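Local coordinates for protein sortase B (Listeria monocytogenes serovar 1/2a, PDB 5JCV) that cleaves the C-terminal sorting signal of surface proteins and, through a thioester intermediate, attaches them covalently to the cell wall, at residues Val15-Ile20 and Glu24-Ile29; Asp36-Leu39 and Lys44-Lys47; Tyr57-Glu62 and Lys66-Tyr71; Phe99-Gly104 and Arg159-Ser164. All blocks are in the same frame, centred on the assembly; numbering follows the deposited sequence.

In the fold
All four contacts lie in the sortase domain, but at different depths. Contact 4 is the innermost, its centre about 6 Å from that of the chain, and it is purely apolar. Contacts 1 and 3 are also buried, yet each adds polar bonds: a backbone ladder with a shared carboxylate in contact 1, a side-chain amide reading a strand's backbone in contact 3. Both meet contact 4 through the same sheet, since strand 14-19 neighbours strand 98-102 and strand 67-72 neighbours strand 160-165. Contact 2, centred about 17 Å out and only partly buried, stands apart from the others and rests on two tyrosine hydroxyls around one asparagine.

Contact 1: residues Val15-Ile20 and Glu24-Ile29; sequences VGWLTI and EIDYPI
The indole of Trp-17 lies over the backbone and ring of Pro-28, its six-membered ring seated on the proline CD, which stands 3.9 Å from the ring centroid and 26° off the normal, a CH-pi contact. Tyr-27 O lies under the same face, 3.3 Å from the plane and toward the rim. The indole edge is used as well: NE1 donates to Asp-26 OD1 (2.7 Å, 159°), with the oxygen close to the ring plane. The indole is laid across the partner strand in this way because CG is anti to the backbone N (chi1 -161°). Thr-19 OG1 also donates to Asp-26 OD1 (3.0 Å), from above the carboxylate plane, so two donors grip one oxygen.

On the other face, beside the Tyr-27 ring, the packing between the two segments is aliphatic. Leu-18 CD2 rests against Ile-25 CG2 (3.7 Å), while Ile-29 CD1 comes to 4.0 Å from Leu-18 CB, placing the leucine between two isoleucines. Phe-99 and Leu-163 add to this inner layer, whereas Leu-7 and Gln-8 of the second subunit pack on the Trp-17 side.

Between the faces, Leu-18 and Tyr-27 exchange two backbone hydrogen bonds. At the far end Val-15 N reaches Ile-29 O (2.8 Å) and Ile-29 N reaches Gly-16 O, two residues facing one. The arrangement is an antiparallel beta hairpin with a classic beta bulge at the end away from its turn, here within the sortase sheet.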
loop_
_atom_site.group_PDB
_atom_site.type_symbol
_atom_site.label_atom_id
_atom_site.label_comp_id
_atom_site.label_asym_id
_atom_site.label_seq_id
_atom_site.Cartn_x
_atom_site.Cartn_y
_atom_site.Cartn_z
ATOM N N VAL A 15 -5.961 2.626 -1.771
ATOM C CA VAL A 15 -5.759 1.317 -1.121
ATOM C C VAL A 15 -5.599 0.208 -2.177
ATOM O O VAL A 15 -5.547 -0.995 -1.862
ATOM C CB VAL A 15 -6.997 1.090 -0.209
ATOM C CG1 VAL A 15 -7.464 -0.359 -0.111
ATOM C CG2 VAL A 15 -6.733 1.682 1.180
ATOM N N GLY A 16 -5.518 0.603 -3.452
ATOM C CA GLY A 16 -5.508 -0.375 -4.523
ATOM C C GLY A 16 -5.764 0.200 -5.907
ATOM O O GLY A 16 -5.803 1.424 -6.093
ATOM N N TRP A 17 -5.934 -0.702 -6.868
ATOM C CA TRP A 17 -6.158 -0.346 -8.274
ATOM C C TRP A 17 -7.055 -1.411 -8.903
ATOM O O TRP A 17 -7.008 -2.586 -8.513
ATOM C CB TRP A 17 -4.852 -0.236 -9.083
ATOM C CG TRP A 17 -5.084 0.537 -10.306
ATOM C CD1 TRP A 17 -5.568 0.075 -11.470
ATOM C CD2 TRP A 17 -4.910 1.944 -10.473
ATOM N NE1 TRP A 17 -5.684 1.091 -12.374
ATOM C CE2 TRP A 17 -5.318 2.260 -11.764
ATOM C CE3 TRP A 17 -4.439 2.971 -9.644
ATOM C CZ2 TRP A 17 -5.260 3.557 -12.270
ATOM C CZ3 TRP A 17 -4.404 4.267 -10.135
ATOM C CH2 TRP A 17 -4.810 4.548 -11.437
ATOM N N LEU A 18 -7.886 -0.991 -9.862
ATOM C CA LEU A 18 -8.800 -1.914 -10.551
ATOM C C LEU A 18 -8.719 -1.690 -12.063
ATOM O O LEU A 18 -8.748 -0.551 -12.556
ATOM C CB LEU A 18 -10.244 -1.640 -10.055
ATOM C CG LEU A 18 -11.329 -2.542 -10.665
ATOM C CD1 LEU A 18 -11.136 -4.005 -10.305
ATOM C CD2 LEU A 18 -12.717 -2.126 -10.229
ATOM N N THR A 19 -8.665 -2.754 -12.830
ATOM C CA THR A 19 -8.616 -2.584 -14.275
ATOM C C THR A 19 -9.436 -3.680 -14.914
ATOM O O THR A 19 -9.269 -4.873 -14.578
ATOM C CB THR A 19 -7.157 -2.669 -14.855
ATOM O OG1 THR A 19 -6.411 -1.525 -14.426
ATOM C CG2 THR A 19 -7.172 -2.648 -16.372
ATOM N N ILE A 20 -10.322 -3.284 -15.827
ATOM C CA ILE A 20 -10.980 -4.271 -16.657
ATOM C C ILE A 20 -10.737 -3.849 -18.116
ATOM O O ILE A 20 -11.081 -2.742 -18.529
ATOM C CB ILE A 20 -12.488 -4.379 -16.373
ATOM C CG1 ILE A 20 -12.754 -4.642 -14.902
ATOM C CG2 ILE A 20 -13.114 -5.468 -17.260
ATOM C CD1 ILE A 20 -14.233 -4.649 -14.591
ATOM N N GLU A 24 -13.836 1.581 -19.452
ATOM C CA GLU A 24 -13.239 2.742 -18.832
ATOM C C GLU A 24 -12.688 2.399 -17.471
ATOM O O GLU A 24 -12.097 3.259 -16.865
ATOM C CB GLU A 24 -14.263 3.883 -18.666
ATOM C CG GLU A 24 -14.849 4.363 -19.979
ATOM C CD GLU A 24 -15.414 5.784 -19.920
ATOM O OE1 GLU A 24 -15.222 6.508 -18.934
ATOM O OE2 GLU A 24 -16.124 6.168 -20.878
ATOM N N ILE A 25 -12.921 1.181 -16.961
ATOM C CA ILE A 25 -12.637 0.877 -15.547
ATOM C C ILE A 25 -11.142 0.571 -15.402
ATOM O O ILE A 25 -10.666 -0.528 -15.740
ATOM C CB ILE A 25 -13.447 -0.310 -15.013
ATOM C CG1 ILE A 25 -14.919 0.048 -15.053
ATOM C CG2 ILE A 25 -13.023 -0.608 -13.558
ATOM C CD1 ILE A 25 -15.846 -1.129 -14.879
ATOM N N ASP A 26 -10.411 1.599 -15.001
ATOM C CA ASP A 26 -8.965 1.553 -14.858
ATOM C C ASP A 26 -8.702 2.654 -13.853
ATOM O O ASP A 26 -8.405 3.775 -14.226
ATOM C CB ASP A 26 -8.293 1.850 -16.194
ATOM C CG ASP A 26 -6.752 1.648 -16.145
ATOM O OD1 ASP A 26 -6.163 1.349 -15.062
ATOM O OD2 ASP A 26 -6.145 1.766 -17.217
ATOM N N TYR A 27 -8.944 2.363 -12.573
ATOM C CA TYR A 27 -9.085 3.403 -11.608
ATOM C C TYR A 27 -8.394 3.034 -10.294
ATOM O O TYR A 27 -8.235 1.837 -9.978
ATOM C CB TYR A 27 -10.568 3.662 -11.306
ATOM C CG TYR A 27 -11.419 4.279 -12.417
ATOM C CD1 TYR A 27 -11.132 5.539 -12.925
ATOM C CD2 TYR A 27 -12.579 3.631 -12.883
ATOM C CE1 TYR A 27 -11.931 6.119 -13.906
ATOM C CE2 TYR A 27 -13.376 4.204 -13.860
ATOM C CZ TYR A 27 -13.060 5.455 -14.366
ATOM O OH TYR A 27 -13.843 6.030 -15.357
ATOM N N PRO A 28 -7.981 4.062 -9.532
ATOM C CA PRO A 28 -7.550 3.860 -8.181
ATOM C C PRO A 28 -8.743 3.476 -7.326
ATOM O O PRO A 28 -9.883 3.912 -7.593
ATOM C CB PRO A 28 -7.001 5.227 -7.786
ATOM C CG PRO A 28 -7.841 6.175 -8.583
ATOM C CD PRO A 28 -7.892 5.482 -9.912
ATOM N N ILE A 29 -8.487 2.587 -6.375
ATOM C CA ILE A 29 -9.466 2.218 -5.367
ATOM C C ILE A 29 -9.181 2.986 -4.109
ATOM O O ILE A 29 -8.100 2.838 -3.514
ATOM C CB ILE A 29 -9.415 0.721 -5.023
ATOM C CG1 ILE A 29 -9.557 -0.093 -6.317
ATOM C CG2 ILE A 29 -10.487 0.387 -3.989
ATOM C CD1 ILE A 29 -9.747 -1.571 -6.119
#

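Contact 2: residues Asp36-Leu39 and Lys44-Lys47; sequences DYYL and KNEK
Tyr-37 and Tyr-38 bring their hydroxyl ends to the side chain of Asn-45 from two directions. Tyr-37 OH lies 3.3 Å from Asn-45 CB, with the phenol ring and the amide plane 80° apart, close to perpendicular. The ring of Tyr-38 is turned only 38° from that amide, and its hydroxyl also reaches the amide end. Which amide atom faces that hydroxyl is uncertain, because the group is probably turned over in the model.

The two phenols also order each other: Tyr-37 CD2 sits 3.5 Å above the centre of the Tyr-38 ring, making an edge-to-face arrangement. Divergent first torsions allow this from adjacent residues, with CG of Tyr-37 anti to the backbone N (chi1 -178°) and CG of Tyr-38 anti to the carbonyl carbon. The motif is a short, weakly bonded helical turn packed against the loop that follows it, on the way to strand 53-55 of the sortase domain.

Further out, Asp-34 OD1 accepts from the backbone N of both Asp-36 and Tyr-37 at the start of the turn, and His-41 stacks its ring with Tyr-37. Asn-42 OD1 accepts from the backbone N of Lys-44 and Glu-46, fixing the loop on both flanks of Asn-45. Tyr-38 is tied inward by a backbone bond to Ser-52 and by side-chain packing on Phe-54.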
loop_
_atom_site.group_PDB
_atom_site.type_symbol
_atom_site.label_atom_id
_atom_site.label_comp_id
_atom_site.label_asym_id
_atom_site.label_seq_id
_atom_site.Cartn_x
_atom_site.Cartn_y
_atom_site.Cartn_z
ATOM N N ASP A 36 -19.694 6.193 2.328
ATOM C CA ASP A 36 -20.313 7.421 1.830
ATOM C C ASP A 36 -19.335 8.499 1.280
ATOM O O ASP A 36 -19.609 9.130 0.254
ATOM C CB ASP A 36 -21.204 7.991 2.950
ATOM C CG ASP A 36 -22.174 8.981 2.442
ATOM O OD1 ASP A 36 -23.310 8.575 2.055
ATOM O OD2 ASP A 36 -21.783 10.173 2.391
ATOM N N TYR A 37 -18.208 8.730 1.942
ATOM C CA TYR A 37 -17.352 9.855 1.567
ATOM C C TYR A 37 -17.007 9.804 0.066
ATOM O O TYR A 37 -17.088 10.803 -0.659
ATOM C CB TYR A 37 -16.084 9.876 2.461
ATOM C CG TYR A 37 -15.136 11.037 2.192
ATOM C CD1 TYR A 37 -15.261 12.276 2.856
ATOM C CD2 TYR A 37 -14.116 10.903 1.275
ATOM C CE1 TYR A 37 -14.387 13.334 2.579
ATOM C CE2 TYR A 37 -13.256 11.944 0.987
ATOM C CZ TYR A 37 -13.391 13.150 1.630
ATOM O OH TYR A 37 -12.488 14.122 1.285
ATOM N N TYR A 38 -16.666 8.625 -0.428
ATOM C CA TYR A 38 -16.164 8.535 -1.792
ATOM C C TYR A 38 -17.249 8.373 -2.838
ATOM O O TYR A 38 -16.960 8.268 -4.018
ATOM C CB TYR A 38 -15.043 7.494 -1.880
ATOM C CG TYR A 38 -13.726 8.042 -1.301
ATOM C CD1 TYR A 38 -13.088 9.131 -1.897
ATOM C CD2 TYR A 38 -13.140 7.485 -0.176
ATOM C CE1 TYR A 38 -11.904 9.640 -1.399
ATOM C CE2 TYR A 38 -11.945 7.986 0.341
ATOM C CZ TYR A 38 -11.328 9.069 -0.266
ATOM O OH TYR A 38 -10.134 9.588 0.244
ATOM N N LEU A 39 -18.516 8.428 -2.421
ATOM C CA LEU A 39 -19.562 8.731 -3.358
ATOM C C LEU A 39 -19.506 10.189 -3.823
ATOM O O LEU A 39 -20.042 10.530 -4.879
ATOM C CB LEU A 39 -20.936 8.421 -2.753
ATOM C CG LEU A 39 -21.344 6.972 -2.542
ATOM C CD1 LEU A 39 -22.661 6.886 -1.806
ATOM C CD2 LEU A 39 -21.467 6.269 -3.871
ATOM N N LYS A 44 -8.527 13.094 -5.018
ATOM C CA LYS A 44 -7.805 14.192 -4.377
ATOM C C LYS A 44 -8.578 14.751 -3.186
ATOM O O LYS A 44 -8.198 15.773 -2.617
ATOM C CB LYS A 44 -7.576 15.322 -5.388
ATOM C CG LYS A 44 -6.598 14.995 -6.516
ATOM C CD LYS A 44 -6.419 16.193 -7.432
ATOM C CE LYS A 44 -5.508 15.874 -8.601
ATOM N NZ LYS A 44 -5.442 16.998 -9.578
ATOM N N ASN A 45 -9.673 14.079 -2.826
ATOM C CA ASN A 45 -10.535 14.503 -1.761
ATOM C C ASN A 45 -11.268 15.809 -2.028
ATOM O O ASN A 45 -11.735 16.437 -1.094
ATOM C CB ASN A 45 -9.758 14.544 -0.443
ATOM C CG ASN A 45 -9.507 13.162 0.127
ATOM O OD1 ASN A 45 -8.874 13.005 1.171
ATOM N ND2 ASN A 45 -10.004 12.154 -0.550
ATOM N N GLU A 46 -11.416 16.195 -3.298
ATOM C CA GLU A 46 -12.212 17.366 -3.677
ATOM C C GLU A 46 -13.644 16.937 -4.045
ATOM O O GLU A 46 -13.866 15.864 -4.599
ATOM C CB GLU A 46 -11.598 18.081 -4.891
ATOM C CG GLU A 46 -10.107 18.395 -4.800
ATOM C CD GLU A 46 -9.433 18.542 -6.157
ATOM O OE1 GLU A 46 -10.026 18.169 -7.194
ATOM O OE2 GLU A 46 -8.283 19.027 -6.195
ATOM N N LYS A 47 -14.608 17.804 -3.790
ATOM C CA LYS A 47 -15.991 17.502 -4.111
ATOM C C LYS A 47 -16.162 17.186 -5.596
ATOM O O LYS A 47 -15.730 17.946 -6.457
ATOM C CB LYS A 47 -16.900 18.656 -3.691
ATOM C CG LYS A 47 -17.375 18.531 -2.252
ATOM C CD LYS A 47 -18.035 19.807 -1.751
ATOM C CE LYS A 47 -17.009 20.926 -1.587
ATOM N NZ LYS A 47 -17.409 21.884 -0.517
#

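Contact 3: residues Tyr57-Glu62 and Lys66-Tyr71; sequences YRNTNE and KNTIIY
Asn-59 directs its amide at the backbone of the strand from Asn-67 to Tyr-71, and the amide's two ends find different partners there. OD1 accepts from Ile-69 N at 2.9 Å in a nearly straight bond (169°), although the donor stands 42° out of the amide carbonyl plane rather than on a lone pair. ND2 turns to Asn-67 O at 3.0 Å, a bond bent to 125° and therefore weak. Together the two bonds straddle Thr-68, whose CA lies 3.4 Å from Asn-59 OD1; the amide thus reads an N-H and a C=O two residues apart. Its approach follows from CG lying anti to the carbonyl carbon, with the side chain leaving its backbone toward the strand.

Arg-58 approaches the same strand beside this amide, by means of a chain bent at its third torsion. Its NH2 passes Ile-69 CD1 at 3.9 Å, and Tyr-71 OH lies at the guanidinium edge, 4.0 Å from NH2. The guanidinium and phenol planes are nearly coplanar, yet the two side chains run roughly at right angles. Their stronger polar partner is common: Asp-56 makes a salt bridge with Arg-58 NE and a hydrogen bond with Tyr-71 OH, while Arg-58 NH2 is hydrogen-bonded to Ile-125 O. Ile-69 CG2, in turn, lies over one face of the Tyr-71 ring.

Across the strand, backbone bonds join Thr-68 and Ile-70 to strand 160-165, while Ile-69 is backbone-bonded to Asp-56. The arrangement is that of a loop held to a strand by one good side-chain-to-backbone hydrogen bond, from Ile-69 N to Asn-59 OD1, and a weak second one, within the connection between strands 53-55 and 67-72 of the sortase domain.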
loop_
_atom_site.group_PDB
_atom_site.type_symbol
_atom_site.label_atom_id
_atom_site.label_comp_id
_atom_site.label_asym_id
_atom_site.label_seq_id
_atom_site.Cartn_x
_atom_site.Cartn_y
_atom_site.Cartn_z
ATOM N N TYR A 57 -15.928 -0.091 3.619
ATOM C CA TYR A 57 -15.204 0.197 4.857
ATOM C C TYR A 57 -15.059 -1.004 5.780
ATOM O O TYR A 57 -14.167 -1.023 6.642
ATOM C CB TYR A 57 -15.900 1.302 5.635
ATOM C CG TYR A 57 -17.111 0.837 6.469
ATOM C CD1 TYR A 57 -16.970 0.366 7.801
ATOM C CD2 TYR A 57 -18.400 0.932 5.950
ATOM C CE1 TYR A 57 -18.102 -0.007 8.548
ATOM C CE2 TYR A 57 -19.509 0.568 6.684
ATOM C CZ TYR A 57 -19.370 0.094 7.971
ATOM O OH TYR A 57 -20.540 -0.264 8.636
ATOM N N ARG A 58 -15.946 -1.983 5.644
ATOM C CA ARG A 58 -15.826 -3.218 6.419
ATOM C C ARG A 58 -14.697 -4.162 5.979
ATOM O O ARG A 58 -14.410 -5.108 6.693
ATOM C CB ARG A 58 -17.146 -3.987 6.375
ATOM C CG ARG A 58 -18.315 -3.267 7.043
ATOM C CD ARG A 58 -19.635 -3.982 6.747
ATOM N NE ARG A 58 -19.945 -3.915 5.309
ATOM C CZ ARG A 58 -20.802 -4.705 4.650
ATOM N NH1 ARG A 58 -21.472 -5.666 5.259
ATOM N NH2 ARG A 58 -20.984 -4.536 3.338
ATOM N N ASN A 59 -14.093 -3.950 4.808
ATOM C CA ASN A 59 -13.091 -4.895 4.285
ATOM C C ASN A 59 -11.717 -4.348 4.527
ATOM O O ASN A 59 -11.276 -3.429 3.813
ATOM C CB ASN A 59 -13.232 -5.149 2.786
ATOM C CG ASN A 59 -14.589 -5.690 2.406
ATOM O OD1 ASN A 59 -15.203 -5.184 1.494
ATOM N ND2 ASN A 59 -15.047 -6.729 3.074
ATOM N N THR A 60 -11.061 -4.912 5.540
ATOM C CA THR A 60 -9.736 -4.464 6.016
ATOM C C THR A 60 -8.732 -5.602 6.174
ATOM O O THR A 60 -7.702 -5.394 6.734
ATOM C CB THR A 60 -9.890 -3.787 7.362
ATOM O OG1 THR A 60 -10.621 -4.678 8.209
ATOM C CG2 THR A 60 -10.688 -2.489 7.199
ATOM N N ASN A 61 -9.034 -6.770 5.616
ATOM C CA ASN A 61 -8.172 -7.916 5.644
ATOM C C ASN A 61 -8.353 -8.816 4.427
ATOM O O ASN A 61 -9.184 -9.727 4.420
ATOM C CB ASN A 61 -8.457 -8.718 6.921
ATOM C CG ASN A 61 -7.549 -9.922 7.082
ATOM O OD1 ASN A 61 -6.860 -10.404 6.130
ATOM N ND2 ASN A 61 -7.535 -10.434 8.309
ATOM N N GLU A 62 -7.543 -8.543 3.417
ATOM C CA GLU A 62 -7.382 -9.373 2.202
ATOM C C GLU A 62 -7.437 -10.916 2.453
ATOM O O GLU A 62 -8.108 -11.670 1.724
ATOM C CB GLU A 62 -5.990 -9.048 1.680
ATOM C CG GLU A 62 -5.791 -8.765 0.212
ATOM C CD GLU A 62 -4.444 -8.068 0.002
ATOM O OE1 GLU A 62 -4.174 -7.076 0.714
ATOM O OE2 GLU A 62 -3.640 -8.499 -0.839
ATOM N N LYS A 66 -13.924 -12.924 3.365
ATOM C CA LYS A 66 -14.435 -13.862 2.380
ATOM C C LYS A 66 -14.953 -13.080 1.168
ATOM O O LYS A 66 -14.827 -13.552 0.060
ATOM C CB LYS A 66 -15.508 -14.812 2.959
ATOM C CG LYS A 66 -14.982 -16.008 3.815
ATOM C CD LYS A 66 -14.216 -17.095 2.995
ATOM C CE LYS A 66 -14.240 -18.474 3.691
ATOM N NZ LYS A 66 -13.621 -19.580 2.902
ATOM N N ASN A 67 -15.471 -11.865 1.382
ATOM C CA ASN A 67 -16.131 -11.068 0.329
ATOM C C ASN A 67 -15.769 -9.599 0.462
ATOM O O ASN A 67 -16.248 -8.906 1.347
ATOM C CB ASN A 67 -17.652 -11.257 0.364
ATOM C CG ASN A 67 -18.419 -10.435 -0.727
ATOM O OD1 ASN A 67 -19.612 -10.071 -0.557
ATOM N ND2 ASN A 67 -17.757 -10.137 -1.817
ATOM N N THR A 68 -14.909 -9.157 -0.432
ATOM C CA THR A 68 -14.436 -7.807 -0.495
ATOM C C THR A 68 -15.269 -7.079 -1.574
ATOM O O THR A 68 -15.352 -7.545 -2.741
ATOM C CB THR A 68 -12.955 -7.833 -0.936
ATOM O OG1 THR A 68 -12.170 -8.642 -0.024
ATOM C CG2 THR A 68 -12.382 -6.453 -1.025
ATOM N N ILE A 69 -15.856 -5.937 -1.210
ATOM C CA ILE A 69 -16.770 -5.216 -2.101
ATOM C C ILE A 69 -16.201 -3.865 -2.498
ATOM O O ILE A 69 -15.736 -3.075 -1.653
ATOM C CB ILE A 69 -18.155 -5.031 -1.450
ATOM C CG1 ILE A 69 -18.766 -6.391 -1.064
ATOM C CG2 ILE A 69 -19.139 -4.311 -2.374
ATOM C CD1 ILE A 69 -19.714 -6.278 0.102
ATOM N N ILE A 70 -16.256 -3.618 -3.801
ATOM C CA ILE A 70 -15.795 -2.395 -4.401
ATOM C C ILE A 70 -17.005 -1.735 -5.101
ATOM O O ILE A 70 -17.689 -2.355 -5.932
ATOM C CB ILE A 70 -14.696 -2.675 -5.472
ATOM C CG1 ILE A 70 -13.584 -3.599 -4.959
ATOM C CG2 ILE A 70 -14.065 -1.367 -5.917
ATOM C CD1 ILE A 70 -12.874 -3.078 -3.703
ATOM N N TYR A 71 -17.190 -0.461 -4.817
ATOM C CA TYR A 71 -18.321 0.291 -5.221
ATOM C C TYR A 71 -17.909 1.391 -6.190
ATOM O O TYR A 71 -16.788 1.893 -6.124
ATOM C CB TYR A 71 -18.934 0.978 -3.987
ATOM C CG TYR A 71 -19.518 0.057 -2.946
ATOM C CD1 TYR A 71 -20.711 -0.645 -3.177
ATOM C CD2 TYR A 71 -18.912 -0.081 -1.725
ATOM C CE1 TYR A 71 -21.243 -1.493 -2.224
ATOM C CE2 TYR A 71 -19.433 -0.915 -0.759
ATOM C CZ TYR A 71 -20.597 -1.595 -1.012
ATOM O OH TYR A 71 -21.081 -2.396 -0.052
#

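Contact 4: residues Phe99-Gly104 and Arg159-Ser164; sequences FSYESG and RIITLS
Ile-161 sets its CD1 methyl over one face of the Tyr-101 ring, 3.7 Å from the centroid and 16° off the normal, a CH-pi contact over the face, displaced toward CG. That nearest ring atom is 3.6 Å away, so the methyl favours the inner half of the phenol. An extended isoleucine makes this reach possible: CG1 is anti to the backbone N and CD1 continues outward. The second close pair is Leu-163 with Phe-99, whose side chains come from opposite directions. Leu-163 CD1 stands 4.0 Å from the phenyl centroid, 22° from the normal, and is nearest to CZ (3.7 Å). Phe-99 places its ring there with CG between the backbone N and carbonyl carbon.

These two methyl-on-ring contacts form the tight part. The link between them is looser: Ile-161 CG2 meets Phe-99 CZ at 4.2 Å, obliquely to the ring. The backbones themselves stay well apart, the strand axes approaching to 10.4 Å at 103°, so the side chains alone span the gap. Leu-18 and Val-110 pack on Phe-99, while Ile-70 packs on both Ile-161 and Leu-163, extending the apolar layer.

Alternate residues turn from this layer. Ser-100 and Glu-102 are partly exposed, and Glu-102 packs on Gln-8 of the second subunit; Thr-162 OG1 is hydrogen-bonded to Gln-180, on the side of its strand away from Phe-99 and Tyr-101. With carbon alone meeting carbon and ring face, the direct contact between these non-neighbouring strands of the sheet probably rests on burial of apolar surface and close packing rather than on directional polar bonds.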
loop_
_atom_site.group_PDB
_atom_site.type_symbol
_atom_site.label_atom_id
_atom_site.label_comp_id
_atom_site.label_asym_id
_atom_site.label_seq_id
_atom_site.Cartn_x
_atom_site.Cartn_y
_atom_site.Cartn_z
ATOM N N PHE A 99 -10.688 -10.082 -14.427
ATOM C CA PHE A 99 -10.136 -8.739 -14.328
ATOM C C PHE A 99 -9.003 -8.716 -13.304
ATOM O O PHE A 99 -8.773 -9.711 -12.608
ATOM C CB PHE A 99 -11.232 -7.715 -13.998
ATOM C CG PHE A 99 -11.897 -7.914 -12.678
ATOM C CD1 PHE A 99 -11.447 -7.254 -11.549
ATOM C CD2 PHE A 99 -13.002 -8.742 -12.560
ATOM C CE1 PHE A 99 -12.055 -7.456 -10.329
ATOM C CE2 PHE A 99 -13.631 -8.929 -11.341
ATOM C CZ PHE A 99 -13.163 -8.289 -10.221
ATOM N N SER A 100 -8.307 -7.579 -13.211
ATOM C CA SER A 100 -7.225 -7.430 -12.237
ATOM C C SER A 100 -7.506 -6.434 -11.164
ATOM O O SER A 100 -7.930 -5.307 -11.413
ATOM C CB SER A 100 -5.861 -7.141 -12.893
ATOM O OG SER A 100 -5.946 -6.260 -13.966
ATOM N N TYR A 101 -7.240 -6.890 -9.951
ATOM C CA TYR A 101 -7.488 -6.158 -8.751
ATOM C C TYR A 101 -6.164 -6.081 -8.020
ATOM O O TYR A 101 -5.583 -7.113 -7.710
ATOM C CB TYR A 101 -8.519 -6.927 -7.887
ATOM C CG TYR A 101 -8.580 -6.461 -6.451
ATOM C CD1 TYR A 101 -8.937 -5.139 -6.144
ATOM C CD2 TYR A 101 -8.269 -7.333 -5.380
ATOM C CE1 TYR A 101 -8.982 -4.697 -4.824
ATOM C CE2 TYR A 101 -8.314 -6.895 -4.051
ATOM C CZ TYR A 101 -8.671 -5.571 -3.779
ATOM O OH TYR A 101 -8.698 -5.069 -2.500
ATOM N N GLU A 102 -5.669 -4.871 -7.793
ATOM C CA GLU A 102 -4.535 -4.664 -6.892
ATOM C C GLU A 102 -5.056 -4.269 -5.511
ATOM O O GLU A 102 -6.005 -3.492 -5.390
ATOM C CB GLU A 102 -3.583 -3.575 -7.402
ATOM C CG GLU A 102 -2.422 -4.061 -8.252
ATOM C CD GLU A 102 -2.689 -3.997 -9.741
ATOM O OE1 GLU A 102 -2.280 -2.976 -10.332
ATOM O OE2 GLU A 102 -3.300 -4.945 -10.313
ATOM N N SER A 103 -4.445 -4.833 -4.481
ATOM C CA SER A 103 -4.623 -4.362 -3.111
ATOM C C SER A 103 -3.411 -3.451 -2.751
ATOM O O SER A 103 -2.646 -2.998 -3.634
ATOM C CB SER A 103 -4.701 -5.539 -2.155
ATOM O OG SER A 103 -3.504 -6.294 -2.300
ATOM N N GLY A 104 -3.232 -3.179 -1.461
ATOM C CA GLY A 104 -2.071 -2.423 -1.012
ATOM C C GLY A 104 -0.772 -3.205 -1.155
ATOM O O GLY A 104 0.297 -2.606 -1.174
ATOM N N ARG A 159 -12.220 -17.420 -1.638
ATOM C CA ARG A 159 -12.570 -16.045 -1.284
ATOM C C ARG A 159 -12.881 -15.256 -2.542
ATOM O O ARG A 159 -12.323 -15.536 -3.596
ATOM C CB ARG A 159 -11.410 -15.365 -0.590
ATOM C CG ARG A 159 -11.215 -15.796 0.837
ATOM C CD ARG A 159 -10.076 -14.971 1.436
ATOM N NE ARG A 159 -8.953 -15.021 0.496
ATOM C CZ ARG A 159 -8.056 -16.002 0.447
ATOM N NH1 ARG A 159 -8.100 -16.991 1.353
ATOM N NH2 ARG A 159 -7.106 -15.979 -0.502
ATOM N N ILE A 160 -13.737 -14.240 -2.416
ATOM C CA ILE A 160 -14.238 -13.507 -3.592
ATOM C C ILE A 160 -14.154 -11.998 -3.522
ATOM O O ILE A 160 -13.868 -11.402 -2.489
ATOM C CB ILE A 160 -15.692 -13.861 -3.923
ATOM C CG1 ILE A 160 -16.647 -13.237 -2.917
ATOM C CG2 ILE A 160 -15.887 -15.369 -3.985
ATOM C CD1 ILE A 160 -18.083 -13.656 -3.149
ATOM N N ILE A 161 -14.371 -11.391 -4.676
ATOM C CA ILE A 161 -14.439 -9.954 -4.786
ATOM C C ILE A 161 -15.709 -9.616 -5.565
ATOM O O ILE A 161 -16.069 -10.319 -6.512
ATOM C CB ILE A 161 -13.161 -9.353 -5.376
ATOM C CG1 ILE A 161 -13.372 -7.901 -5.810
ATOM C CG2 ILE A 161 -12.677 -10.169 -6.529
ATOM C CD1 ILE A 161 -12.103 -7.097 -5.914
ATOM N N THR A 162 -16.408 -8.569 -5.096
ATOM C CA THR A 162 -17.687 -8.146 -5.644
ATOM C C THR A 162 -17.504 -6.733 -6.139
ATOM O O THR A 162 -17.049 -5.841 -5.382
ATOM C CB THR A 162 -18.801 -8.146 -4.563
ATOM O OG1 THR A 162 -18.907 -9.440 -3.971
ATOM C CG2 THR A 162 -20.140 -7.797 -5.146
ATOM N N LEU A 163 -17.836 -6.527 -7.409
ATOM C CA LEU A 163 -17.920 -5.203 -7.940
ATOM C C LEU A 163 -19.404 -4.814 -8.015
ATOM O O LEU A 163 -20.220 -5.562 -8.534
ATOM C CB LEU A 163 -17.260 -5.170 -9.304
ATOM C CG LEU A 163 -15.821 -5.631 -9.399
ATOM C CD1 LEU A 163 -15.355 -5.398 -10.799
ATOM C CD2 LEU A 163 -14.838 -4.942 -8.470
ATOM N N SER A 164 -19.749 -3.641 -7.501
ATOM C CA SER A 164 -21.156 -3.193 -7.485
ATOM C C SER A 164 -21.306 -1.713 -7.706
ATOM O O SER A 164 -20.535 -0.906 -7.151
ATOM C CB SER A 164 -21.752 -3.499 -6.134
ATOM O OG SER A 164 -23.109 -3.093 -6.007
#